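Local coordinates for proteasome protein (Corynebacterium glutamicum ATCC 13032, PDB 2P90) that is of unknown function but belongs to the PAC2 family and may, like some relatives, act as a proteasome assembly chaperone, at residues G157-R162 with N193-T198; Y9-P14 with L57-N62; H147-V152 with Q264-E269; Q33-A38 with G109-L114. One frame throughout, in Å; residues are numbered along the deposited sequence.

Contact 1 of 4, residues G157-R162 with N193-T198; sequences GNSTDR and NVSGYT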
loop_
_atom_site.group_PDB
_atom_site.type_symbol
_atom_site.label_atom_id
_atom_site.label_comp_id
_atom_site.label_asym_id
_atom_site.label_seq_id
_atom_site.Cartn_x
_atom_site.Cartn_y
_atom_site.Cartn_z
ATOM N N GLY B 157 -14.713 25.499 1.395
ATOM C CA GLY B 157 -14.575 25.774 2.811
ATOM C C GLY B 157 -15.506 26.897 3.276
ATOM O O GLY B 157 -16.491 27.220 2.600
ATOM N N ASN B 158 -15.184 27.477 4.436
ATOM C CA ASN B 158 -16.032 28.463 5.090
ATOM C C ASN B 158 -15.305 29.803 5.311
ATOM O O ASN B 158 -15.828 30.689 5.984
ATOM C CB ASN B 158 -16.599 27.895 6.411
ATOM C CG ASN B 158 -15.518 27.646 7.474
ATOM O OD1 ASN B 158 -14.393 28.169 7.381
ATOM N ND2 ASN B 158 -15.858 26.853 8.495
ATOM N N SER B 159 -14.107 29.936 4.736
ATOM C CA SER B 159 -13.315 31.160 4.804
ATOM C C SER B 159 -12.761 31.501 3.403
ATOM O O SER B 159 -11.731 32.172 3.250
ATOM C CB SER B 159 -12.189 31.010 5.825
ATOM O OG SER B 159 -11.370 29.860 5.562
ATOM N N THR B 160 -13.473 31.016 2.393
ATOM C CA THR B 160 -13.127 31.182 0.994
ATOM C C THR B 160 -13.240 32.655 0.546
ATOM O O THR B 160 -12.566 33.088 -0.397
ATOM C CB THR B 160 -14.035 30.280 0.124
ATOM O OG1 THR B 160 -13.815 30.569 -1.257
ATOM C CG2 THR B 160 -15.531 30.522 0.428
ATOM N N ASP B 161 -14.098 33.406 1.237
ATOM C CA ASP B 161 -14.328 34.834 1.017
ATOM C C ASP B 161 -13.034 35.631 1.004
ATOM O O ASP B 161 -12.937 36.618 0.306
ATOM C CB ASP B 161 -15.263 35.365 2.114
ATOM C CG ASP B 161 -15.136 34.562 3.431
ATOM O OD1 ASP B 161 -15.897 33.571 3.625
ATOM O OD2 ASP B 161 -14.250 34.900 4.257
ATOM N N ARG B 162 -12.034 35.183 1.757
ATOM C CA ARG B 162 -10.754 35.888 1.871
ATOM C C ARG B 162 -9.876 35.763 0.629
ATOM O O ARG B 162 -8.802 36.364 0.570
ATOM C CB ARG B 162 -9.974 35.389 3.092
ATOM C CG ARG B 162 -10.837 35.130 4.296
ATOM C CD ARG B 162 -10.004 34.655 5.443
ATOM N NE ARG B 162 -10.821 34.471 6.631
ATOM C CZ ARG B 162 -10.328 34.425 7.856
ATOM N NH1 ARG B 162 -9.021 34.554 8.045
ATOM N NH2 ARG B 162 -11.133 34.250 8.893
ATOM N N ASN B 193 -12.611 28.021 11.164
ATOM C CA ASN B 193 -12.325 28.573 9.840
ATOM C C ASN B 193 -11.389 27.653 9.034
ATOM O O ASN B 193 -10.244 27.417 9.455
ATOM C CB ASN B 193 -11.708 29.985 9.959
ATOM C CG ASN B 193 -12.699 31.035 10.494
ATOM O OD1 ASN B 193 -13.922 30.953 10.261
ATOM N ND2 ASN B 193 -12.167 32.030 11.208
ATOM N N VAL B 194 -11.864 27.162 7.886
ATOM C CA VAL B 194 -11.043 26.304 7.018
ATOM C C VAL B 194 -11.404 26.371 5.519
ATOM O O VAL B 194 -12.576 26.348 5.152
ATOM C CB VAL B 194 -11.030 24.791 7.518
ATOM C CG1 VAL B 194 -12.449 24.180 7.522
ATOM C CG2 VAL B 194 -10.091 23.950 6.672
ATOM N N SER B 195 -10.378 26.434 4.669
ATOM C CA SER B 195 -10.534 26.387 3.209
ATOM C C SER B 195 -9.485 25.482 2.560
ATOM O O SER B 195 -8.385 25.235 3.128
ATOM C CB SER B 195 -10.456 27.798 2.594
ATOM O OG SER B 195 -11.520 28.602 3.096
ATOM N N GLY B 196 -9.853 24.973 1.386
ATOM C CA GLY B 196 -8.967 24.205 0.531
ATOM C C GLY B 196 -8.836 24.909 -0.800
ATOM O O GLY B 196 -9.842 25.213 -1.453
ATOM N N TYR B 197 -7.589 25.206 -1.185
ATOM C CA TYR B 197 -7.278 25.830 -2.482
ATOM C C TYR B 197 -6.696 24.819 -3.460
ATOM O O TYR B 197 -5.670 24.192 -3.222
ATOM C CB TYR B 197 -6.310 27.011 -2.359
ATOM C CG TYR B 197 -6.724 28.175 -1.475
ATOM C CD1 TYR B 197 -8.049 28.340 -1.023
ATOM C CD2 TYR B 197 -5.785 29.146 -1.124
ATOM C CE1 TYR B 197 -8.419 29.448 -0.216
ATOM C CE2 TYR B 197 -6.138 30.262 -0.328
ATOM C CZ TYR B 197 -7.449 30.392 0.119
ATOM O OH TYR B 197 -7.750 31.458 0.918
ATOM N N THR B 198 -7.348 24.687 -4.592
ATOM C CA THR B 198 -6.843 23.871 -5.655
ATOM C C THR B 198 -6.410 24.747 -6.844
ATOM O O THR B 198 -7.180 25.560 -7.359
ATOM C CB THR B 198 -7.948 22.888 -6.108
ATOM O OG1 THR B 198 -8.492 22.247 -4.949
ATOM C CG2 THR B 198 -7.411 21.857 -7.090
HETATM O O HOH W 1 -9.041 31.297 3.424
#
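N158 pairs with V194 through both its backbone and its side chain. Its N-H reaches V194 O at 2.9 Å, and its OD1 accepts V194 N at 2.8 Å in a nearly straight bond (165°), the donor tilted 29° from the amide plane. A chi1 of 66° puts CG between the backbone N and the carbonyl carbon, and OD1 ends near V194 N; ND2 is held by K192 O. One residue earlier, G157 and S195 form an antiparallel non-hydrogen-bonded pair with CA atoms 4.1 Å apart, where a beta carbon on G157 would collide with V194 O. The hydroxyls S159 OG and S195 OG lie 2.8 Å apart and share a hydrogen bond whose direction is open. Water 1 donates to S159 O at 2.8 Å and accepts from Y197 OH. The side chains of R162 and N193 cross at about a right angle; E133 OE1 forms a salt bridge with R162 NH1, and E133 O accepts N193 ND2. Strand 153-157, outermost within this chain, where G157 also bonds the backbone of the second subunit, and the turn after it are thus joined to strand 194-202 by polar bonds, with the buried S159 and S195 hydroxyls paired and N134 ND2 giving S159 OG a further bond.

Contact 2 of 4, residues Y9-P14 with L57-N62; sequences YELEYP and LIASFN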
loop_
_atom_site.group_PDB
_atom_site.type_symbol
_atom_site.label_atom_id
_atom_site.label_comp_id
_atom_site.label_asym_id
_atom_site.label_seq_id
_atom_site.Cartn_x
_atom_site.Cartn_y
_atom_site.Cartn_z
ATOM N N TYR B 9 2.706 13.010 17.608
ATOM C CA TYR B 9 3.787 13.960 17.353
ATOM C C TYR B 9 4.527 14.281 18.652
ATOM O O TYR B 9 4.037 13.993 19.731
ATOM C CB TYR B 9 3.242 15.277 16.763
ATOM C CG TYR B 9 2.274 15.992 17.671
ATOM C CD1 TYR B 9 0.903 15.745 17.573
ATOM C CD2 TYR B 9 2.720 16.889 18.652
ATOM C CE1 TYR B 9 -0.001 16.358 18.432
ATOM C CE2 TYR B 9 1.807 17.536 19.521
ATOM C CZ TYR B 9 0.457 17.260 19.387
ATOM O OH TYR B 9 -0.466 17.865 20.191
ATOM N N GLU B 10 5.671 14.935 18.508
ATOM C CA GLU B 10 6.471 15.417 19.604
ATOM C C GLU B 10 6.609 16.947 19.467
ATOM O O GLU B 10 6.911 17.458 18.395
ATOM C CB GLU B 10 7.860 14.746 19.539
ATOM C CG GLU B 10 8.588 14.641 20.866
ATOM C CD GLU B 10 7.713 13.991 21.949
ATOM O OE1 GLU B 10 7.368 12.788 21.780
ATOM O OE2 GLU B 10 7.365 14.678 22.952
ATOM N N LEU B 11 6.383 17.682 20.543
ATOM C CA LEU B 11 6.664 19.121 20.504
ATOM C C LEU B 11 8.133 19.390 20.626
ATOM O O LEU B 11 8.840 18.787 21.417
ATOM C CB LEU B 11 5.870 19.910 21.539
ATOM C CG LEU B 11 4.389 20.111 21.209
ATOM C CD1 LEU B 11 3.628 20.603 22.428
ATOM C CD2 LEU B 11 4.183 21.031 20.039
ATOM N N GLU B 12 8.611 20.296 19.807
ATOM C CA GLU B 12 10.015 20.645 19.858
ATOM C C GLU B 12 10.360 21.395 21.175
ATOM O O GLU B 12 9.568 22.200 21.708
ATOM C CB GLU B 12 10.356 21.439 18.604
ATOM C CG GLU B 12 11.822 21.650 18.385
ATOM C CD GLU B 12 12.539 20.435 17.763
ATOM O OE1 GLU B 12 11.922 19.327 17.568
ATOM O OE2 GLU B 12 13.747 20.628 17.474
ATOM N N TYR B 13 11.521 21.072 21.717
ATOM C CA TYR B 13 11.989 21.675 22.954
ATOM C C TYR B 13 13.400 22.218 22.731
ATOM O O TYR B 13 14.235 21.502 22.184
ATOM C CB TYR B 13 12.012 20.641 24.065
ATOM C CG TYR B 13 12.437 21.231 25.374
ATOM C CD1 TYR B 13 11.487 21.675 26.296
ATOM C CD2 TYR B 13 13.798 21.368 25.699
ATOM C CE1 TYR B 13 11.867 22.232 27.501
ATOM C CE2 TYR B 13 14.190 21.934 26.913
ATOM C CZ TYR B 13 13.211 22.362 27.802
ATOM O OH TYR B 13 13.573 22.909 29.010
ATOM N N PRO B 14 13.661 23.498 23.102
ATOM C CA PRO B 14 12.694 24.435 23.708
ATOM C C PRO B 14 11.733 24.972 22.649
ATOM O O PRO B 14 12.120 25.159 21.490
ATOM C CB PRO B 14 13.581 25.570 24.281
ATOM C CG PRO B 14 15.014 25.194 23.959
ATOM C CD PRO B 14 14.966 24.154 22.871
ATOM N N LEU B 57 11.135 24.829 13.609
ATOM C CA LEU B 57 10.336 23.609 13.872
ATOM C C LEU B 57 9.560 23.666 15.211
ATOM O O LEU B 57 10.145 23.920 16.262
ATOM C CB LEU B 57 11.240 22.371 13.852
ATOM C CG LEU B 57 10.552 20.994 13.910
ATOM C CD1 LEU B 57 9.582 20.818 12.754
ATOM C CD2 LEU B 57 11.599 19.893 13.883
ATOM N N ILE B 58 8.255 23.438 15.157
ATOM C CA ILE B 58 7.410 23.416 16.347
ATOM C C ILE B 58 7.096 21.988 16.833
ATOM O O ILE B 58 7.206 21.684 18.036
ATOM C CB ILE B 58 6.069 24.110 16.060
ATOM C CG1 ILE B 58 6.267 25.620 15.886
ATOM C CG2 ILE B 58 5.024 23.771 17.142
ATOM C CD1 ILE B 58 5.027 26.310 15.492
ATOM N N ALA B 59 6.672 21.128 15.897
ATOM C CA ALA B 59 6.285 19.751 16.202
ATOM C C ALA B 59 6.689 18.830 15.064
ATOM O O ALA B 59 6.657 19.237 13.896
ATOM C CB ALA B 59 4.798 19.657 16.435
ATOM N N SER B 60 7.087 17.606 15.413
ATOM C CA SER B 60 7.381 16.574 14.443
ATOM C C SER B 60 6.463 15.402 14.660
ATOM O O SER B 60 6.353 14.867 15.754
ATOM C CB SER B 60 8.814 16.079 14.579
ATOM O OG SER B 60 9.710 16.996 13.988
ATOM N N PHE B 61 5.797 15.005 13.598
ATOM C CA PHE B 61 5.012 13.799 13.629
ATOM C C PHE B 61 5.887 12.531 13.553
ATOM O O PHE B 61 6.998 12.524 12.953
ATOM C CB PHE B 61 3.948 13.865 12.543
ATOM C CG PHE B 61 2.838 14.842 12.860
ATOM C CD1 PHE B 61 1.620 14.390 13.354
ATOM C CD2 PHE B 61 3.028 16.226 12.707
ATOM C CE1 PHE B 61 0.570 15.297 13.662
ATOM C CE2 PHE B 61 1.996 17.144 13.021
ATOM C CZ PHE B 61 0.757 16.667 13.502
ATOM N N ASN B 62 5.389 11.488 14.213
ATOM C CA ASN B 62 6.026 10.176 14.219
ATOM C C ASN B 62 5.630 9.384 12.996
ATOM O O ASN B 62 4.488 8.928 12.881
ATOM C CB ASN B 62 5.653 9.390 15.491
ATOM C CG ASN B 62 6.402 8.037 15.598
ATOM O OD1 ASN B 62 7.218 7.672 14.735
ATOM N ND2 ASN B 62 6.150 7.323 16.660
HETATM O O HOH W 2 7.576 23.137 20.307
#
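Y9 CB sits over the centre of the F61 ring, 3.9 Å from its centroid and 11° off the normal, a CH-pi contact. The two rings meet obliquely, planes 54° apart, and Y9 CD2 touches A59 CB at 4.1 Å. On the same face L11 CD2 reaches A59 CB at 3.9 Å. The backbones beneath hold this row: E10 and S60 form an antiparallel hydrogen-bonded pair, E10 N to S60 O at 2.8 Å and S60 N to E10 O at 3.0 Å, and E12 N bonds I58 O at 2.7 Å. Strand 9-11 is thereby added as an outermost strand of the chain's mixed eight-stranded sheet, antiparallel to strand 54-61. I58 and A59 both face L93 on the next strand, a classic beta bulge. Water 2 donates to I58 O and to E12 O, bridging the two segments where strand 9-11 has ended. E12 crosses L57 at about a right angle, its OE1 3.7 Å from L57 CD2. Farther out, helix 116-129 covers the aromatic face: F119 meets F61 edge-to-face, and A122 and L126 pack on Y9. N90 bonds S60 OG, and N62 OD1 caps the following helix at D64 N.

Contact 3 of 4, residues H147-V152 with Q264-E269; sequences HTRPTV and QQYDSE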
loop_
_atom_site.group_PDB
_atom_site.type_symbol
_atom_site.label_atom_id
_atom_site.label_comp_id
_atom_site.label_asym_id
_atom_site.label_seq_id
_atom_site.Cartn_x
_atom_site.Cartn_y
_atom_site.Cartn_z
ATOM N N HIS B 147 -1.610 25.621 -21.082
ATOM C CA HIS B 147 -0.458 26.363 -20.557
ATOM C C HIS B 147 -0.429 27.817 -21.009
ATOM O O HIS B 147 0.348 28.632 -20.470
ATOM C CB HIS B 147 0.889 25.668 -20.903
ATOM C CG HIS B 147 1.299 25.799 -22.337
ATOM N ND1 HIS B 147 0.882 24.918 -23.312
ATOM C CD2 HIS B 147 2.110 26.693 -22.958
ATOM C CE1 HIS B 147 1.405 25.271 -24.474
ATOM N NE2 HIS B 147 2.152 26.346 -24.286
ATOM N N THR B 148 -1.267 28.138 -22.000
ATOM C CA THR B 148 -1.286 29.464 -22.645
ATOM C C THR B 148 -2.262 30.449 -21.989
ATOM O O THR B 148 -2.489 31.535 -22.505
ATOM C CB THR B 148 -1.621 29.342 -24.153
ATOM O OG1 THR B 148 -2.781 28.519 -24.302
ATOM C CG2 THR B 148 -0.435 28.700 -24.966
ATOM N N ARG B 149 -2.840 30.066 -20.855
ATOM C CA ARG B 149 -3.800 30.913 -20.135
ATOM C C ARG B 149 -3.398 31.010 -18.654
ATOM O O ARG B 149 -2.768 30.085 -18.137
ATOM C CB ARG B 149 -5.217 30.344 -20.277
ATOM C CG ARG B 149 -5.786 30.462 -21.674
ATOM C CD ARG B 149 -6.053 31.933 -21.996
ATOM N NE ARG B 149 -6.736 32.109 -23.271
ATOM C CZ ARG B 149 -6.125 32.236 -24.454
ATOM N NH1 ARG B 149 -4.790 32.203 -24.570
ATOM N NH2 ARG B 149 -6.870 32.386 -25.537
ATOM N N PRO B 150 -3.761 32.119 -17.969
ATOM C CA PRO B 150 -3.394 32.227 -16.536
ATOM C C PRO B 150 -3.833 30.995 -15.728
ATOM O O PRO B 150 -4.842 30.355 -16.066
ATOM C CB PRO B 150 -4.139 33.479 -16.053
ATOM C CG PRO B 150 -4.455 34.285 -17.310
ATOM C CD PRO B 150 -4.531 33.292 -18.455
ATOM N N THR B 151 -3.050 30.662 -14.692
ATOM C CA THR B 151 -3.362 29.559 -13.767
ATOM C C THR B 151 -4.481 29.903 -12.772
ATOM O O THR B 151 -4.396 30.860 -12.000
ATOM C CB THR B 151 -2.099 29.036 -13.034
ATOM O OG1 THR B 151 -1.184 28.499 -13.994
ATOM C CG2 THR B 151 -2.454 27.923 -12.063
ATOM N N VAL B 152 -5.532 29.101 -12.805
ATOM C CA VAL B 152 -6.674 29.313 -11.945
ATOM C C VAL B 152 -6.577 28.518 -10.621
ATOM O O VAL B 152 -5.976 27.433 -10.568
ATOM C CB VAL B 152 -7.953 28.942 -12.694
ATOM C CG1 VAL B 152 -9.122 28.758 -11.726
ATOM C CG2 VAL B 152 -8.248 30.010 -13.750
ATOM N N GLN B 264 -10.230 27.897 -26.069
ATOM C CA GLN B 264 -11.606 28.273 -26.370
ATOM C C GLN B 264 -12.505 27.916 -25.194
ATOM O O GLN B 264 -13.254 28.752 -24.692
ATOM C CB GLN B 264 -12.082 27.572 -27.650
ATOM C CG GLN B 264 -13.015 28.429 -28.498
ATOM C CD GLN B 264 -13.541 27.723 -29.772
ATOM O OE1 GLN B 264 -13.456 26.479 -29.911
ATOM N NE2 GLN B 264 -14.114 28.521 -30.698
ATOM N N GLN B 265 -12.412 26.664 -24.757
ATOM C CA GLN B 265 -13.056 26.175 -23.542
ATOM C C GLN B 265 -12.835 27.118 -22.340
ATOM O O GLN B 265 -13.782 27.570 -21.708
ATOM C CB GLN B 265 -12.504 24.778 -23.260
ATOM C CG GLN B 265 -12.942 24.119 -21.956
ATOM C CD GLN B 265 -12.532 22.634 -21.899
ATOM O OE1 GLN B 265 -11.986 22.164 -20.891
ATOM N NE2 GLN B 265 -12.801 21.890 -22.991
ATOM N N TYR B 266 -11.566 27.437 -22.084
ATOM C CA TYR B 266 -11.133 28.338 -21.020
ATOM C C TYR B 266 -11.789 29.725 -21.068
ATOM O O TYR B 266 -12.274 30.230 -20.043
ATOM C CB TYR B 266 -9.599 28.466 -21.084
ATOM C CG TYR B 266 -8.989 29.248 -19.946
ATOM C CD1 TYR B 266 -8.383 28.599 -18.868
ATOM C CD2 TYR B 266 -9.056 30.645 -19.925
ATOM C CE1 TYR B 266 -7.835 29.329 -17.814
ATOM C CE2 TYR B 266 -8.529 31.383 -18.877
ATOM C CZ TYR B 266 -7.915 30.714 -17.825
ATOM O OH TYR B 266 -7.362 31.458 -16.809
ATOM N N ASP B 267 -11.756 30.349 -22.253
ATOM C CA ASP B 267 -12.281 31.714 -22.470
ATOM C C ASP B 267 -13.806 31.740 -22.320
ATOM O O ASP B 267 -14.395 32.660 -21.731
ATOM C CB ASP B 267 -11.878 32.228 -23.859
ATOM C CG ASP B 267 -10.377 32.467 -23.984
ATOM O OD1 ASP B 267 -9.737 32.808 -22.968
ATOM O OD2 ASP B 267 -9.830 32.342 -25.105
ATOM N N SER B 268 -14.423 30.694 -22.852
ATOM C CA SER B 268 -15.838 30.496 -22.745
ATOM C C SER B 268 -16.287 30.423 -21.274
ATOM O O SER B 268 -17.276 31.088 -20.895
ATOM C CB SER B 268 -16.209 29.218 -23.479
ATOM O OG SER B 268 -17.590 29.191 -23.698
ATOM N N GLU B 269 -15.581 29.627 -20.458
ATOM C CA GLU B 269 -15.951 29.450 -19.052
ATOM C C GLU B 269 -15.674 30.744 -18.269
ATOM O O GLU B 269 -16.433 31.119 -17.367
ATOM C CB GLU B 269 -15.261 28.220 -18.435
ATOM C CG GLU B 269 -15.902 27.610 -17.126
ATOM C CD GLU B 269 -17.404 28.040 -16.747
ATOM O OE1 GLU B 269 -18.396 27.363 -17.202
ATOM O OE2 GLU B 269 -17.567 28.998 -15.916
#
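The long C-terminal helix 253-276 meets the loop between strands 134-143 and 153-157 through consecutive helix residues, Y266 and D267, which receive R149 from the loop with a ring face and a carboxylate. R149 CB lies over the centre of the Y266 ring, 3.5 Å from its centroid and 6° off the normal, a close CH-pi contact, and CG continues across the same ring toward CD2. The chain then bends at chi2 (-69°), where CD follows the ring rim, and the guanidinium stands almost perpendicular to the ring. From there it grips D267 side-on in a two-pronged salt bridge: NE bonds OD1 at 3.1 Å, and NH2 bonds OD2 at 3.0 Å in a nearly straight line through the syn lone pair. Guanidinium and carboxylate are nearly coplanar, 22° apart. The remaining nitrogen, NH1, turns back to T148 O at 3.2 Å, so all three nitrogens have acceptors and the group's rotation is fixed. This is a surface contact, and the helix is joined to the loop again where E263 takes T148 OG1 in a hydrogen bond. P146 also packs on Y266. At the far end of the ring the phenol lies between the proline and the valine of the loop: Y266 OH gives a weak hydrogen bond to P150 O at 2.8 Å, and V152 CG2 lies 3.5 Å from Y266 OH.

Contact 4 of 4, residues Q33-A38 with G109-L114; sequences QGYADA and GPEPDL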
loop_
_atom_site.group_PDB
_atom_site.type_symbol
_atom_site.label_atom_id
_atom_site.label_comp_id
_atom_site.label_asym_id
_atom_site.label_seq_id
_atom_site.Cartn_x
_atom_site.Cartn_y
_atom_site.Cartn_z
ATOM N N GLN B 33 2.167 16.216 0.687
ATOM C CA GLN B 33 2.548 15.616 -0.574
ATOM C C GLN B 33 2.016 14.159 -0.598
ATOM O O GLN B 33 2.026 13.464 0.417
ATOM C CB GLN B 33 4.077 15.729 -0.717
ATOM C CG GLN B 33 4.663 15.345 -2.085
ATOM C CD GLN B 33 6.231 15.165 -2.049
ATOM O OE1 GLN B 33 6.918 15.710 -1.157
ATOM N NE2 GLN B 33 6.785 14.417 -3.023
ATOM N N GLY B 34 1.472 13.729 -1.731
ATOM C CA GLY B 34 1.016 12.355 -1.878
ATOM C C GLY B 34 -0.405 12.179 -2.376
ATOM O O GLY B 34 -0.833 11.059 -2.707
ATOM N N TYR B 35 -1.130 13.284 -2.465
ATOM C CA TYR B 35 -2.525 13.247 -2.870
ATOM C C TYR B 35 -2.797 13.991 -4.174
ATOM O O TYR B 35 -3.182 13.370 -5.176
ATOM C CB TYR B 35 -3.417 13.783 -1.744
ATOM C CG TYR B 35 -4.855 13.891 -2.151
ATOM C CD1 TYR B 35 -5.557 12.759 -2.623
ATOM C CD2 TYR B 35 -5.522 15.109 -2.107
ATOM C CE1 TYR B 35 -6.884 12.829 -3.003
ATOM C CE2 TYR B 35 -6.874 15.199 -2.513
ATOM C CZ TYR B 35 -7.540 14.052 -2.945
ATOM O OH TYR B 35 -8.866 14.119 -3.331
ATOM N N ALA B 36 -2.628 15.319 -4.162
ATOM C CA ALA B 36 -2.921 16.147 -5.337
ATOM C C ALA B 36 -1.669 16.937 -5.724
ATOM O O ALA B 36 -1.455 18.087 -5.282
ATOM C CB ALA B 36 -4.095 17.073 -5.065
ATOM N N ASP B 37 -0.830 16.313 -6.530
ATOM C CA ASP B 37 0.517 16.851 -6.772
ATOM C C ASP B 37 0.833 17.251 -8.229
ATOM O O ASP B 37 2.016 17.247 -8.619
ATOM C CB ASP B 37 1.574 15.873 -6.256
ATOM C CG ASP B 37 1.411 15.570 -4.759
ATOM O OD1 ASP B 37 1.468 16.516 -3.908
ATOM O OD2 ASP B 37 1.215 14.370 -4.451
ATOM N N ALA B 38 -0.212 17.582 -8.999
ATOM C CA ALA B 38 -0.040 18.034 -10.391
ATOM C C ALA B 38 0.974 19.190 -10.481
ATOM O O ALA B 38 0.888 20.151 -9.723
ATOM C CB ALA B 38 -1.367 18.437 -10.998
ATOM N N GLY B 109 4.983 18.067 4.583
ATOM C CA GLY B 109 5.700 16.791 4.568
ATOM C C GLY B 109 4.743 15.808 3.921
ATOM O O GLY B 109 3.784 16.244 3.303
ATOM N N PRO B 110 5.002 14.488 4.044
ATOM C CA PRO B 110 4.138 13.496 3.368
ATOM C C PRO B 110 2.717 13.404 3.935
ATOM O O PRO B 110 2.550 13.407 5.178
ATOM C CB PRO B 110 4.860 12.182 3.666
ATOM C CG PRO B 110 5.619 12.461 4.959
ATOM C CD PRO B 110 6.119 13.831 4.756
ATOM N N GLU B 111 1.713 13.305 3.056
ATOM C CA GLU B 111 0.372 12.929 3.515
ATOM C C GLU B 111 0.511 11.582 4.246
ATOM O O GLU B 111 1.053 10.655 3.663
ATOM C CB GLU B 111 -0.587 12.753 2.323
ATOM C CG GLU B 111 -1.906 12.101 2.700
ATOM C CD GLU B 111 -2.850 11.865 1.538
ATOM O OE1 GLU B 111 -2.423 11.332 0.477
ATOM O OE2 GLU B 111 -4.051 12.203 1.707
ATOM N N PRO B 112 0.035 11.449 5.512
ATOM C CA PRO B 112 0.090 10.096 6.162
ATOM C C PRO B 112 -0.594 8.982 5.375
ATOM O O PRO B 112 -1.659 9.223 4.791
ATOM C CB PRO B 112 -0.670 10.314 7.480
ATOM C CG PRO B 112 -0.399 11.797 7.789
ATOM C CD PRO B 112 -0.490 12.485 6.427
ATOM N N ASP B 113 -0.008 7.780 5.364
ATOM C CA ASP B 113 -0.705 6.600 4.823
ATOM C C ASP B 113 -1.747 6.087 5.857
ATOM O O ASP B 113 -2.786 5.545 5.484
ATOM C CB ASP B 113 0.264 5.455 4.520
ATOM C CG ASP B 113 1.276 5.780 3.474
ATOM O OD1 ASP B 113 0.961 5.703 2.248
ATOM O OD2 ASP B 113 2.440 6.040 3.860
ATOM N N LEU B 114 -1.450 6.281 7.152
ATOM C CA LEU B 114 -2.170 5.621 8.233
ATOM C C LEU B 114 -2.772 6.607 9.237
ATOM O O LEU B 114 -2.335 7.772 9.345
ATOM C CB LEU B 114 -1.205 4.659 8.979
ATOM C CG LEU B 114 -0.223 3.789 8.141
ATOM C CD1 LEU B 114 0.756 3.070 9.014
ATOM C CD2 LEU B 114 -0.936 2.786 7.190
#
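E111 CG is anti to the backbone N (chi1 169°) and CD continues the extended line (chi2 -178°), which carries the carboxylate past Q33 O to Y35. E111 OE1 arrives 3.5 Å from Y35 CB, and E111 CB rests 3.3 Å from Q33 O. Two backbone bonds join the loops, Q33 N to G109 O at 3.1 Å and E111 N to Q33 O at 2.7 Å, both close to straight. They make a parallel bridge between Q33 and P110 at the carboxyl ends of the neighbouring strands 27-33 and 103-108 in the mixed sheet, where both strands run into loops leading to helices. G34 and G109 adopt backbone angles that would press a beta carbon against the preceding carbonyl O. G34 N is taken by D37 OD2 at 2.8 Å through the syn lone pair. The carboxylate of E111 faces the subunit interface: R70 and R73 of the second subunit form salt bridges with its OE1 and OE2, and A179 N also bonds OE2. R70 of the second subunit further bonds G34 O and the carboxylate of D113, whose other oxygen meets R72 of its own chain.

Overall arrangement
From the N terminus, contact 2 opens first, at strand 9-11, and closes when strand 54-61 comes alongside. Contact 4 opens inside that loop, after strand 27-33, and closes beyond it at 109-114, so the two cross; their nearest atoms are about 6 Å apart. Contact 3 then opens at 147-152 and closes only at helix 253-276, with contact 1, 157-162 to 193-198, nested inside its loop. Contacts 1 and 2 reach the same mixed sheet at the strands outermost within this chain, the contact centres about 27 Å apart, while contact 4 joins inner strand ends and contact 3 attaches the C-terminal helix. Contacts 1 and 4 both touch the second subunit.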